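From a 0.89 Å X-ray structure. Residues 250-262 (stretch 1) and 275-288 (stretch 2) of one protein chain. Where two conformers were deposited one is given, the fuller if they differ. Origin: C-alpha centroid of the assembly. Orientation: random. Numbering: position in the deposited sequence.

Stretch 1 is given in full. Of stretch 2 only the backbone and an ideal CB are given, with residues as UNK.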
# COMPACT_ATOMS: atom_id res chain seq x y z
N TRP A 250 -16.67 13.44 -1.51
CA TRP A 250 -15.62 12.48 -1.21
C TRP A 250 -15.15 12.71 0.23
O TRP A 250 -15.58 13.63 0.91
CB TRP A 250 -14.49 12.57 -2.27
CG TRP A 250 -14.99 12.12 -3.60
CD1 TRP A 250 -15.52 12.90 -4.60
CD2 TRP A 250 -15.12 10.76 -4.06
NE1 TRP A 250 -15.94 12.11 -5.65
CE2 TRP A 250 -15.71 10.81 -5.34
CE3 TRP A 250 -14.82 9.52 -3.50
CZ2 TRP A 250 -16.01 9.64 -6.05
CZ3 TRP A 250 -15.11 8.37 -4.20
CH2 TRP A 250 -15.71 8.44 -5.47
N GLY A 251 -14.31 11.80 0.73
CA GLY A 251 -14.01 11.79 2.16
C GLY A 251 -15.23 11.51 3.00
O GLY A 251 -15.39 12.07 4.09
N GLN A 252 -16.10 10.62 2.49
CA GLN A 252 -17.37 10.32 3.11
C GLN A 252 -17.45 8.88 3.57
O GLN A 252 -16.93 7.95 2.94
CB GLN A 252 -18.54 10.61 2.16
CG GLN A 252 -18.56 12.05 1.67
CD GLN A 252 -18.74 13.05 2.78
OE1 GLN A 252 -19.59 12.95 3.66
NE2 GLN A 252 -17.90 14.09 2.77
N ASN A 253 -18.20 8.68 4.66
CA ASN A 253 -18.52 7.36 5.14
C ASN A 253 -17.27 6.52 5.40
O ASN A 253 -17.20 5.36 5.04
CB ASN A 253 -19.49 6.62 4.22
CG ASN A 253 -20.04 5.36 4.84
OD1 ASN A 253 -20.38 5.34 6.05
ND2 ASN A 253 -20.16 4.30 4.06
N ALA A 254 -16.27 7.11 6.06
CA ALA A 254 -15.13 6.36 6.56
C ALA A 254 -15.50 5.70 7.89
O ALA A 254 -16.12 6.34 8.72
CB ALA A 254 -13.94 7.27 6.78
N THR A 255 -15.19 4.45 8.08
CA THR A 255 -15.52 3.73 9.30
C THR A 255 -14.23 3.31 10.00
O THR A 255 -13.37 2.71 9.38
CB THR A 255 -16.38 2.50 8.99
OG1 THR A 255 -17.58 2.91 8.35
CG2 THR A 255 -16.67 1.69 10.25
N PHE A 256 -14.14 3.60 11.30
CA PHE A 256 -12.98 3.27 12.11
C PHE A 256 -13.45 2.46 13.30
O PHE A 256 -14.09 3.00 14.21
CB PHE A 256 -12.28 4.55 12.63
CG PHE A 256 -11.72 5.41 11.55
CD1 PHE A 256 -12.50 6.38 10.90
CD2 PHE A 256 -10.39 5.28 11.14
CE1 PHE A 256 -11.98 7.17 9.91
CE2 PHE A 256 -9.87 6.07 10.13
CZ PHE A 256 -10.65 7.03 9.52
N THR A 257 -13.14 1.16 13.31
CA THR A 257 -13.58 0.31 14.40
C THR A 257 -12.44 -0.53 14.93
O THR A 257 -11.64 -1.08 14.18
CB THR A 257 -14.76 -0.57 14.06
OG1 THR A 257 -14.41 -1.39 12.98
CG2 THR A 257 -15.97 0.24 13.70
N GLY A 258 -12.39 -0.68 16.26
CA GLY A 258 -11.51 -1.65 16.86
C GLY A 258 -10.03 -1.36 16.73
O GLY A 258 -9.24 -2.30 16.87
N ASN A 259 -9.64 -0.12 16.47
CA ASN A 259 -8.23 0.22 16.32
C ASN A 259 -7.66 0.60 17.70
O ASN A 259 -8.40 1.10 18.54
CB ASN A 259 -8.06 1.41 15.36
CG ASN A 259 -8.61 1.10 13.99
OD1 ASN A 259 -8.01 0.35 13.22
ND2 ASN A 259 -9.77 1.66 13.67
N THR A 260 -6.37 0.40 17.88
CA THR A 260 -5.67 0.80 19.08
C THR A 260 -4.50 1.68 18.67
O THR A 260 -3.70 1.27 17.82
CB THR A 260 -5.18 -0.41 19.86
OG1 THR A 260 -6.30 -1.20 20.24
CG2 THR A 260 -4.44 0.04 21.13
N VAL A 261 -4.42 2.86 19.25
CA VAL A 261 -3.37 3.79 18.91
C VAL A 261 -2.67 4.30 20.15
O VAL A 261 -3.30 4.67 21.15
CB VAL A 261 -3.88 4.93 18.00
CG1 VAL A 261 -4.33 4.38 16.64
CG2 VAL A 261 -5.02 5.73 18.64
N TYR A 262 -1.34 4.36 20.05
CA TYR A 262 -0.44 4.79 21.11
C TYR A 262 0.15 6.11 20.66
O TYR A 262 1.07 6.15 19.82
CB TYR A 262 0.64 3.71 21.35
CG TYR A 262 0.09 2.40 21.80
CD1 TYR A 262 -0.15 2.14 23.15
CD2 TYR A 262 -0.25 1.41 20.88
CE1 TYR A 262 -0.71 0.96 23.57
CE2 TYR A 262 -0.81 0.23 21.28
CZ TYR A 262 -1.04 -0.02 22.64
OH TYR A 262 -1.60 -1.19 23.07
N UNK A 275 -13.49 19.38 8.09
CA UNK A 275 -14.43 20.07 7.23
C UNK A 275 -15.72 19.30 7.07
O UNK A 275 -16.41 18.98 8.03
CB UNK A 275 -13.80 20.32 5.86
N UNK A 276 -16.05 18.96 5.81
CA UNK A 276 -17.25 18.23 5.48
C UNK A 276 -17.05 16.71 5.50
O UNK A 276 -17.99 15.98 5.18
CB UNK A 276 -17.75 18.67 4.10
N UNK A 277 -15.87 16.22 5.85
CA UNK A 277 -15.63 14.79 5.83
C UNK A 277 -16.53 14.10 6.84
O UNK A 277 -16.83 14.66 7.89
CB UNK A 277 -14.16 14.48 6.12
N UNK A 278 -16.94 12.85 6.55
CA UNK A 278 -17.76 12.12 7.49
C UNK A 278 -17.15 10.76 7.82
O UNK A 278 -16.58 10.07 6.96
CB UNK A 278 -19.17 11.95 6.93
N UNK A 279 -17.32 10.38 9.09
CA UNK A 279 -16.83 9.12 9.58
C UNK A 279 -17.74 8.59 10.65
O UNK A 279 -18.49 9.33 11.30
CB UNK A 279 -15.40 9.26 10.11
N UNK A 280 -17.62 7.30 10.91
CA UNK A 280 -18.21 6.61 12.04
C UNK A 280 -17.09 5.92 12.79
O UNK A 280 -16.11 5.48 12.19
CB UNK A 280 -19.28 5.61 11.60
N UNK A 281 -17.25 5.80 14.11
CA UNK A 281 -16.20 5.22 14.93
C UNK A 281 -16.82 4.46 16.09
O UNK A 281 -17.80 4.90 16.70
CB UNK A 281 -15.25 6.30 15.44
N UNK A 282 -16.21 3.32 16.42
CA UNK A 282 -16.62 2.55 17.58
C UNK A 282 -15.49 1.62 17.99
O UNK A 282 -14.76 1.10 17.16
CB UNK A 282 -17.90 1.76 17.29
N UNK A 283 -15.34 1.45 19.30
CA UNK A 283 -14.42 0.44 19.78
C UNK A 283 -12.97 0.76 19.61
O UNK A 283 -12.14 -0.16 19.67
CB UNK A 283 -14.71 -0.89 19.08
N UNK A 284 -12.61 2.01 19.38
CA UNK A 284 -11.20 2.39 19.26
C UNK A 284 -10.66 2.69 20.65
O UNK A 284 -11.37 3.17 21.53
CB UNK A 284 -11.02 3.60 18.33
N UNK A 285 -9.40 2.36 20.87
CA UNK A 285 -8.71 2.54 22.13
C UNK A 285 -7.53 3.47 21.91
O UNK A 285 -6.73 3.26 21.00
CB UNK A 285 -8.25 1.20 22.71
N UNK A 286 -7.42 4.46 22.76
CA UNK A 286 -6.37 5.48 22.69
C UNK A 286 -5.51 5.39 23.96
O UNK A 286 -6.07 5.33 25.07
CB UNK A 286 -6.97 6.88 22.53
N UNK A 287 -4.20 5.48 23.80
CA UNK A 287 -3.26 5.59 24.91
C UNK A 287 -2.37 6.79 24.64
O UNK A 287 -1.90 6.94 23.52
CB UNK A 287 -2.43 4.31 25.08
N UNK A 288 -2.05 7.62 25.64
CA UNK A 288 -2.73 7.73 26.93
C UNK A 288 -4.16 8.27 26.68
O UNK A 288 -4.64 8.39 25.55
CB UNK A 288 -1.95 8.64 27.88

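Position 275 lies out of reach of stretch 1, so the backbone alone speaks: phi/psi of 70/-121 is a region that glycine enters easily, and the residue is Gly275. At 276 the ideal CB comes no closer than 4.8 Å to Gln252 NE2, and many side chains would fit. The deposited Asp276 turns its carboxylate away; its contribution is the backbone O, which accepts a hydrogen bond from Gln252 NE2 at 3.1 Å.

At 277 the ideal CB lies 3.4 Å from Gly251 O, which favours a small side chain without excluding others. It is Ala277.

Position 278 is richer. Its N donates to Gly251 O (3.0 Å) and its O accepts from Ala254 N (3.1 Å), while its ideal CB is 3.4 Å from Gln252 OE1 and 4.1 Å from Asn253 N. An acceptor and a free amide proton so close together call for a short group that can both give and take: serine or threonine. Thr278, with chi1 near 59° (p), does exactly this, its OG1 donating to Gln252 OE1 at 2.7 Å and accepting from Asn253 N at 3.0 Å.

From here the strands run parallel and side chains alternate between the faces of the sheet. Position 279 shares a face with Ala254 and Phe256; its ideal CB is 4.0 Å from Phe256 CE1, so a small apolar residue suits. Ala279 CB packs at the edge of that ring and lies 4.2 Å from Ala254 CB.

Position 280 points to the face of Thr255, where polar residues are natural. Ser280 OG donates to a water 2.6 Å away, and that water donates to Asn253 OD1 at 2.7 Å, linking the stretches. Position 281 returns to the face of Phe256, again apolar: Ala281 CB is 4.5 Å from Phe256 CB. Position 282, beside Thr257, makes few demands; Ala282 CB sits 4.3 Å from Thr257 CG2.

At 283 phi/psi of 72/18 favours glycine, though asparagine can also adopt it. Gly283 matches Gly258 alongside, whose phi is also positive.

At 284 stretch 1 offers Phe256 O, already bonded to Ala282 N, and the amide of Asn259. A side chain carrying both donor and acceptor is wanted, and asparagine is short enough to serve. Asn284 ND2 donates to Phe256 O (3.0 Å), while OD1 accepts from Asn259 N (2.9 Å) and Asn259 ND2 (3.0 Å).

Position 285 faces Thr260, and a polar chain suits. Gln285 OE1 and Thr260 OG1 share a water, 2.9 Å and 3.3 Å from them respectively. Position 286, on the face of Val261, could hold an aliphatic or long chain; Arg286 CG lies 4.4 Å from Val261 CG2.

At 287 the ideal CB is 3.7 Å from Tyr262 CD1, inviting a flat ring. Tyr287 lies nearly parallel to Tyr262, planes at 13°, but slid so that the rings barely overlap; CD1 is 3.4 Å from Tyr262 CE1. Position 288 points away, and Pro288 follows a cis peptide bond.

Stretch 2 (275-288) GDATASAAGNQRYP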
# COMPACT_ATOMS: atom_id res chain seq x y z
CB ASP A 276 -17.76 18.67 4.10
CG ASP A 276 -18.23 20.06 4.04
OD1 ASP A 276 -18.84 20.55 5.00
OD2 ASP A 276 -18.02 20.70 2.98
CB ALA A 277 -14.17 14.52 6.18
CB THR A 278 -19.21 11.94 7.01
OG1 THR A 278 -19.24 11.25 5.75
CG2 THR A 278 -19.93 13.28 6.91
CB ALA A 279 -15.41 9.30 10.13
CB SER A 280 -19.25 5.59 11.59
OG SER A 280 -20.29 6.17 10.81
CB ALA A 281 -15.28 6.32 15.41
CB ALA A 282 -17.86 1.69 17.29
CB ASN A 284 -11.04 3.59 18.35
CG ASN A 284 -11.58 3.31 16.96
OD1 ASN A 284 -11.08 2.42 16.26
ND2 ASN A 284 -12.58 4.06 16.53
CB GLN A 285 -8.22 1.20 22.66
CG GLN A 285 -9.33 0.25 23.05
CD GLN A 285 -8.83 -1.12 23.52
OE1 GLN A 285 -9.24 -2.15 22.98
NE2 GLN A 285 -7.96 -1.14 24.53
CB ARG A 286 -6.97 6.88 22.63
CG ARG A 286 -5.97 7.97 22.28
CD ARG A 286 -6.46 9.34 22.72
NE ARG A 286 -5.69 10.43 22.14
CZ ARG A 286 -4.48 10.79 22.53
NH1 ARG A 286 -3.86 11.77 21.95
NH2 ARG A 286 -3.85 10.17 23.51
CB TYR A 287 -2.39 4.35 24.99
CG TYR A 287 -3.13 3.11 25.28
CD1 TYR A 287 -3.71 2.32 24.28
CD2 TYR A 287 -3.25 2.66 26.57
CE1 TYR A 287 -4.35 1.17 24.57
CE2 TYR A 287 -3.90 1.49 26.86
CZ TYR A 287 -4.43 0.76 25.86
OH TYR A 287 -5.09 -0.44 26.11
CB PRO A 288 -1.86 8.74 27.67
CG PRO A 288 -1.40 9.68 26.57
CD PRO A 288 -1.10 8.74 25.42
O HOH W 1 -19.27 6.21 8.37
O HOH W 2 -9.59 -1.26 20.22
O HOH W 3 -6.27 -2.97 22.23
O HOH W 4 -2.28 -2.29 25.48
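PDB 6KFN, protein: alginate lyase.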